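Local structure of Baccell_00856 (Bacteroides cellulosilyticus DSM 14838, 5MVH) at residues A[32-35]-A[36-40]; A[387-390]-A[391-395]. The protein probably acts as a glycoside hydrolase with rhamnosidase activity, built on a beta-propeller scaffold. All blocks are in the same frame, centred on the assembly; numbering follows the deposited sequence.

Interaction 1. Residues A[32-35]-A[36-40]; sequences QTSV and NTTVF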
ATOM      1  N   GLN A  32      -2.222 -18.532  -8.430  1.00 17.24           N
ATOM      2  CA  GLN A  32      -1.831 -18.535  -9.845  1.00 17.95           C
ATOM      3  C   GLN A  32      -1.518 -17.154 -10.393  1.00 17.65           C
ATOM      4  O   GLN A  32      -0.932 -17.035 -11.463  1.00 17.75           O
ATOM      5  CB  GLN A  32      -2.884 -19.253 -10.683  1.00 19.11           C
ATOM      6  CG  GLN A  32      -2.930 -20.735 -10.317  1.00 21.14           C
ATOM      7  CD  GLN A  32      -3.993 -21.526 -11.062  1.00 23.18           C
ATOM      8  OE1 GLN A  32      -4.746 -20.978 -11.859  1.00 24.49           O
ATOM      9  NE2 GLN A  32      -4.073 -22.835 -10.782  1.00 24.69           N
ATOM     10  N   THR A  33      -1.911 -16.120  -9.652  1.00 16.83           N
ATOM     11  CA  THR A  33      -1.451 -14.756  -9.894  1.00 16.09           C
ATOM     12  C   THR A  33      -1.083 -14.169  -8.535  1.00 14.88           C
ATOM     13  O   THR A  33      -1.349 -14.774  -7.521  1.00 14.61           O
ATOM     14  CB  THR A  33      -2.522 -13.873 -10.530  1.00 16.07           C
ATOM     15  OG1 THR A  33      -3.582 -13.624  -9.585  1.00 15.76           O
ATOM     16  CG2 THR A  33      -3.066 -14.524 -11.788  1.00 16.03           C
ATOM     17  N   SER A  34      -0.520 -12.971  -8.543  1.00 14.17           N
ATOM     18  CA  SER A  34      -0.149 -12.254  -7.334  0.50 13.47           C
ATOM     19  C   SER A  34      -1.292 -11.392  -6.752  1.00 13.80           C
ATOM     20  O   SER A  34      -1.045 -10.493  -5.929  1.00 13.33           O
ATOM     21  CB  SER A  34       1.069 -11.380  -7.650  0.50 13.26           C
ATOM     22  OG  SER A  34       0.755 -10.417  -8.636  0.50 12.06           O
ATOM     23  N   VAL A  35      -2.541 -11.650  -7.152  1.00 13.41           N
ATOM     24  CA  VAL A  35      -3.695 -10.820  -6.716  1.00 13.33           C
ATOM     25  C   VAL A  35      -3.825 -10.652  -5.185  1.00 13.03           C
ATOM     26  O   VAL A  35      -4.215  -9.581  -4.693  1.00 13.61           O
ATOM     27  CB  VAL A  35      -5.031 -11.317  -7.326  1.00 13.10           C
ATOM     28  CG1 VAL A  35      -5.465 -12.646  -6.730  1.00 12.83           C
ATOM     29  CG2 VAL A  35      -6.143 -10.268  -7.218  1.00 13.23           C
ATOM     30  N   ASN A  36      -3.514 -11.695  -4.421  1.00 12.67           N
ATOM     31  CA  ASN A  36      -3.571 -11.582  -2.940  1.00 12.02           C
ATOM     32  C   ASN A  36      -2.384 -10.876  -2.304  1.00 11.55           C
ATOM     33  O   ASN A  36      -2.403 -10.576  -1.087  1.00 10.86           O
ATOM     34  CB  ASN A  36      -3.662 -12.989  -2.334  1.00 11.62           C
ATOM     35  CG  ASN A  36      -5.026 -13.593  -2.471  1.00 12.07           C
ATOM     36  OD1 ASN A  36      -6.043 -12.881  -2.636  1.00 11.97           O
ATOM     37  ND2 ASN A  36      -5.076 -14.913  -2.363  1.00 11.53           N
ATOM     38  N   THR A  37      -1.332 -10.654  -3.091  1.00 11.35           N
ATOM     39  CA  THR A  37      -0.028 -10.308  -2.561  1.00 11.83           C
ATOM     40  C   THR A  37       0.609  -9.182  -3.382  1.00 11.43           C
ATOM     41  O   THR A  37       1.697  -9.339  -3.919  1.00 11.24           O
ATOM     42  CB  THR A  37       0.921 -11.523  -2.504  1.00 12.05           C
ATOM     43  OG1 THR A  37       1.180 -12.017  -3.819  1.00 12.71           O
ATOM     44  CG2 THR A  37       0.362 -12.648  -1.637  1.00 12.30           C
ATOM     45  N   THR A  38      -0.076  -8.046  -3.458  1.00 11.59           N
ATOM     46  CA  THR A  38       0.489  -6.859  -4.128  1.00 10.88           C
ATOM     47  C   THR A  38       0.789  -5.823  -3.060  1.00 10.78           C
ATOM     48  O   THR A  38       0.126  -5.777  -2.019  1.00 10.84           O
ATOM     49  CB  THR A  38      -0.389  -6.215  -5.219  1.00 11.33           C
ATOM     50  OG1 THR A  38      -1.381  -5.360  -4.636  1.00 11.79           O
ATOM     51  CG2 THR A  38      -1.043  -7.243  -6.161  1.00 11.69           C
ATOM     52  N   VAL A  39       1.761  -4.967  -3.366  1.00 10.15           N
ATOM     53  CA  VAL A  39       2.158  -3.898  -2.477  1.00 11.07           C
ATOM     54  C   VAL A  39       1.052  -2.890  -2.189  1.00 11.09           C
ATOM     55  O   VAL A  39       1.108  -2.186  -1.163  1.00 11.70           O
ATOM     56  CB  VAL A  39       3.429  -3.182  -2.989  1.00 10.89           C
ATOM     57  CG1 VAL A  39       3.109  -2.255  -4.173  1.00 10.94           C
ATOM     58  CG2 VAL A  39       4.114  -2.426  -1.854  1.00 10.95           C
ATOM     59  N   PHE A  40       0.021  -2.841  -3.040  1.00 12.04           N
ATOM     60  CA  PHE A  40      -0.998  -1.812  -2.939  1.00 12.67           C
ATOM     61  C   PHE A  40      -2.323  -2.284  -2.320  1.00 12.61           C
ATOM     62  O   PHE A  40      -3.325  -1.599  -2.427  1.00 13.19           O
ATOM     63  CB  PHE A  40      -1.218  -1.084  -4.282  1.00 13.39           C
ATOM     64  CG  PHE A  40      -1.433  -1.984  -5.448  1.00 13.89           C
ATOM     65  CD1 PHE A  40      -2.693  -2.515  -5.719  1.00 14.72           C
ATOM     66  CD2 PHE A  40      -0.381  -2.302  -6.292  1.00 14.72           C
ATOM     67  CE1 PHE A  40      -2.896  -3.352  -6.818  1.00 15.09           C
ATOM     68  CE2 PHE A  40      -0.581  -3.161  -7.380  1.00 15.21           C
ATOM     69  CZ  PHE A  40      -1.835  -3.691  -7.632  1.00 15.10           C
TER
HETATM   70  O   HOH W   1      -2.808 -14.391  -5.212  1.00 10.29           O
HETATM   71  O   HOH W   2       1.954  -8.153  -7.127  1.00 40.07           O

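Interaction 2. Residues A[387-390]-A[391-395]; sequences DTEL and WKQKR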
ATOM      1  N   ASP A 387       0.050  -4.917   8.455  1.00 11.11           N
ATOM      2  CA  ASP A 387      -1.054  -4.447   9.281  1.00 11.17           C
ATOM      3  C   ASP A 387      -0.654  -3.049   9.759  1.00 11.31           C
ATOM      4  O   ASP A 387       0.049  -2.872  10.770  1.00 10.51           O
ATOM      5  CB  ASP A 387      -1.307  -5.442  10.436  1.00 10.83           C
ATOM      6  CG  ASP A 387      -2.512  -5.112  11.256  1.00 10.89           C
ATOM      7  OD1 ASP A 387      -2.921  -3.926  11.316  1.00 10.27           O
ATOM      8  OD2 ASP A 387      -3.027  -6.035  11.941  1.00 10.74           O
ATOM      9  N   THR A 388      -1.096  -2.048   9.005  1.00 11.51           N
ATOM     10  CA  THR A 388      -0.728  -0.645   9.286  1.00 12.02           C
ATOM     11  C   THR A 388      -1.160  -0.227  10.695  1.00 12.32           C
ATOM     12  O   THR A 388      -0.437   0.472  11.386  1.00 12.68           O
ATOM     13  CB  THR A 388      -1.362   0.346   8.287  1.00 12.31           C
ATOM     14  OG1 THR A 388      -2.782   0.196   8.307  1.00 12.43           O
ATOM     15  CG2 THR A 388      -0.828   0.136   6.904  1.00 13.26           C
ATOM     16  N   GLU A 389      -2.310  -0.710  11.148  1.00 13.32           N
ATOM     17  CA  GLU A 389      -2.887  -0.215  12.424  1.00 14.22           C
ATOM     18  C   GLU A 389      -2.239  -0.862  13.643  1.00 13.59           C
ATOM     19  O   GLU A 389      -2.036  -0.202  14.691  1.00 13.67           O
ATOM     20  CB  GLU A 389      -4.406  -0.383  12.397  1.00 14.33           C
ATOM     21  CG  GLU A 389      -5.032   0.256  11.154  1.00 15.21           C
ATOM     22  CD  GLU A 389      -4.548   1.670  10.978  1.00 16.27           C
ATOM     23  OE1 GLU A 389      -4.895   2.465  11.867  1.00 15.83           O
ATOM     24  OE2 GLU A 389      -3.786   1.984  10.012  1.00 15.60           O
ATOM     25  N   LEU A 390      -1.888  -2.140  13.508  1.00 13.71           N
ATOM     26  CA  LEU A 390      -1.096  -2.838  14.543  1.00 13.51           C
ATOM     27  C   LEU A 390       0.234  -2.147  14.833  1.00 13.56           C
ATOM     28  O   LEU A 390       0.642  -2.038  15.994  1.00 14.36           O
ATOM     29  CB  LEU A 390      -0.802  -4.264  14.119  1.00 13.65           C
ATOM     30  CG  LEU A 390      -0.150  -5.145  15.184  1.00 13.72           C
ATOM     31  CD1 LEU A 390      -1.023  -5.195  16.438  1.00 13.65           C
ATOM     32  CD2 LEU A 390       0.048  -6.536  14.621  1.00 13.79           C
ATOM     33  N   TRP A 391       0.904  -1.692  13.785  1.00 12.88           N
ATOM     34  CA  TRP A 391       2.164  -1.022  13.941  1.00 12.70           C
ATOM     35  C   TRP A 391       1.936   0.301  14.666  1.00 12.41           C
ATOM     36  O   TRP A 391       2.638   0.600  15.631  1.00 12.00           O
ATOM     37  CB  TRP A 391       2.862  -0.774  12.596  1.00 12.95           C
ATOM     38  CG  TRP A 391       4.132  -0.030  12.796  1.00 13.39           C
ATOM     39  CD1 TRP A 391       4.366   1.303  12.548  1.00 13.69           C
ATOM     40  CD2 TRP A 391       5.327  -0.541  13.365  1.00 13.19           C
ATOM     41  NE1 TRP A 391       5.652   1.625  12.874  1.00 13.47           N
ATOM     42  CE2 TRP A 391       6.264   0.513  13.383  1.00 13.73           C
ATOM     43  CE3 TRP A 391       5.724  -1.800  13.802  1.00 13.56           C
ATOM     44  CZ2 TRP A 391       7.570   0.338  13.837  1.00 14.07           C
ATOM     45  CZ3 TRP A 391       7.004  -1.975  14.260  1.00 13.57           C
ATOM     46  CH2 TRP A 391       7.915  -0.901  14.293  1.00 14.11           C
ATOM     47  N   LYS A 392       0.946   1.073  14.226  1.00 13.60           N
ATOM     48  CA  LYS A 392       0.609   2.362  14.868  1.00 15.05           C
ATOM     49  C   LYS A 392       0.216   2.244  16.343  1.00 16.99           C
ATOM     50  O   LYS A 392       0.669   3.045  17.183  1.00 17.60           O
ATOM     51  CB  LYS A 392      -0.564   3.047  14.171  1.00 15.58           C
ATOM     52  CG  LYS A 392      -0.239   3.583  12.804  1.00 16.25           C
ATOM     53  CD  LYS A 392      -1.475   4.159  12.135  1.00 17.48           C
ATOM     54  CE  LYS A 392      -1.360   4.021  10.636  1.00 17.85           C
ATOM     55  NZ  LYS A 392      -2.593   4.451   9.900  1.00 19.19           N
ATOM     56  N   GLN A 393      -0.649   1.277  16.625  1.00 17.56           N
ATOM     57  CA  GLN A 393      -1.256   1.088  17.939  1.00 19.58           C
ATOM     58  C   GLN A 393      -0.389   0.269  18.933  1.00 19.63           C
ATOM     59  O   GLN A 393      -0.487   0.480  20.154  1.00 19.36           O
ATOM     60  CB  GLN A 393      -2.627   0.426  17.778  1.00 20.87           C
ATOM     61  CG  GLN A 393      -3.666   1.340  17.150  1.00 22.19           C
ATOM     62  CD  GLN A 393      -4.939   0.639  16.706  1.00 23.81           C
ATOM     63  OE1 GLN A 393      -5.290  -0.425  17.197  1.00 25.77           O
ATOM     64  NE2 GLN A 393      -5.646   1.253  15.755  1.00 23.59           N
ATOM     65  N   LYS A 394       0.423  -0.658  18.422  1.00 18.22           N
ATOM     66  CA  LYS A 394       1.181  -1.587  19.278  1.00 19.15           C
ATOM     67  C   LYS A 394       2.663  -1.764  18.935  1.00 17.61           C
ATOM     68  O   LYS A 394       3.375  -2.502  19.636  1.00 16.23           O
ATOM     69  CB  LYS A 394       0.479  -2.949  19.298  1.00 20.72           C
ATOM     70  CG  LYS A 394      -0.992  -2.923  19.693  1.00 22.69           C
ATOM     71  CD  LYS A 394      -1.461  -4.285  20.193  1.00 26.15           C
ATOM     72  CE  LYS A 394      -2.872  -4.281  20.764  1.00 28.97           C
ATOM     73  NZ  LYS A 394      -3.067  -3.195  21.775  1.00 30.45           N
ATOM     74  N   ARG A 395       3.152  -1.096  17.883  1.00 16.19           N
ATOM     75  CA  ARG A 395       4.532  -1.291  17.409  1.00 15.67           C
ATOM     76  C   ARG A 395       4.891  -2.769  17.174  1.00 15.36           C
ATOM     77  O   ARG A 395       6.001  -3.227  17.482  1.00 13.83           O
ATOM     78  CB  ARG A 395       5.543  -0.625  18.371  1.00 16.37           C
ATOM     79  CG  ARG A 395       5.409   0.879  18.395  1.00 17.18           C
ATOM     80  CD  ARG A 395       6.137   1.508  17.225  1.00 17.53           C
ATOM     81  NE  ARG A 395       6.075   2.970  17.253  1.00 17.78           N
ATOM     82  CZ  ARG A 395       5.134   3.739  16.705  1.00 19.31           C
ATOM     83  NH1 ARG A 395       4.090   3.224  16.060  1.00 19.88           N
ATOM     84  NH2 ARG A 395       5.241   5.065  16.800  1.00 20.39           N
TER
HETATM   85  O   HOH W   3      -4.373   3.339  14.284  1.00 34.32           O

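Interaction 1. Residues A[32-35]-A[36-40]
Ser34 and Thr37 close a type I beta turn in the loop that links strand 23-29 to strand 45-48 of the beta-propeller. The carbonyl oxygen of Ser34 receives Thr37 N at 2.9 Å. Two side chains approach the same oxygen: the methyl CG2 of Thr38 rests 3.3 Å from Ser34 O, while Thr37 OG1 turns back over the mouth of the turn, 3.9 Å from Ser34 CB, and has at most a weak bond to that oxygen. Thr37 OG1 has a firmer partner in Thr404 OG1. At the two corner positions, Val35 and Asn36 direct their CB atoms outward from the turn, and their side chains cross at a slant. One branch of Val35, CG1, lies between its own backbone N and carbonyl carbon (chi1 70°), which brings it within 3.2 Å of Asn36 N. The Asn36 amide is gripped at both ends, OD1 accepting from Tyr57 N and ND2 bonding to Gln402 OE1, so this buried corner ties the loop to strands 51-57 and 397-402. A water bridges the entry of the turn, giving a proton to Thr33 O and accepting from Asn36 N at 2.9 Å. Thr33 OG1 accepts a weak bond from Val35 N and is also hydrogen-bonded to Val86 O, which joins the start of the loop to the chain at Val86. Past the turn, Thr38 places its hydroxyl between backbone N and carbonyl carbon (chi1 81°) and thereby forms an ST turn, with Phe40 N donating to Thr38 OG1 at 3.3 Å. That oxygen also sits over the centre of the Phe40 ring, with Thr38 OG1 3.2 Å above the ring plane.

Interaction 2. Residues A[387-390]-A[391-395]
Glu389 carries CG beside its own backbone N (chi1 -53°) and bends again at its next torsion (chi2 -50°), turning its carboxylate toward the N-terminal end of helix 388-394, where the ammonium of Lys392 comes back to meet it. This is the short N-capped helix that leads into strand 397-402 of the beta-propeller. The lysine starts the same way (chi1 -71°) but then runs extended, so the two chains lie side by side and point alike, one helical turn apart. Their ends form a salt bridge, Lys392 NZ meeting the syn lone pair of Glu389 OE2 at 2.7 Å. The anti lone pair of the same oxygen takes Thr388 OG1, also at 2.7 Å from Glu389 OE2, and these two bonds fix the rotation of the carboxylate. Its other oxygen, Glu389 OE1, accepts from a water, which in turn accepts from Gln393 NE2. Beyond the pair, Lys392 NZ also donates to Val202 O and makes a cation-pi contact with Tyr201, anchoring the helix against strand 195-202.

Asp387 is the N-cap: its OD1 accepts from Leu390 N at 3.0 Å, met from above the carboxylate plane, and weakly from Glu389 N, while OD2 is held by Thr47 and Gln52. On another side of the helix, the methyl CD1 of Leu390 packs across the aliphatic stem of Lys394, 3.9 Å from Lys394 CD. The indole of Trp391 bonds to Val338 O through NE1, and one ring face is covered, toward its rim, by Arg395 CD, 3.8 Å above the plane. The guanidinium of Arg395 continues to a salt bridge with Glu204. At the C-terminal end, Trp391 O is clasped from opposite faces of its carbonyl plane, by Arg395 N at 2.9 Å and by Arg395 NH1 at 3.0 Å.

How the interactions relate
The two contacts lie in the same propeller, their centres about 22 Å apart and their nearest atoms about 9 Å, without touching. Both pack against strand 397-402: interaction 1 through Thr37, interaction 2 through Leu390 and Trp391. The 32-40 loop is mostly buried, from Val35 onward; its own contacts are between neutral groups, backbone amides and carbonyls, hydroxyls and bridging water, and the charges near it come from outside the two segments. Interaction 2 is a short helix, buried at its start and more exposed toward 393-394, and it adds charge: an acidic N-cap, an internal salt bridge and an arginine ion pair. Residue Glu383, shortly before the helix, bonds to both Thr37 and Val39, linking the regions.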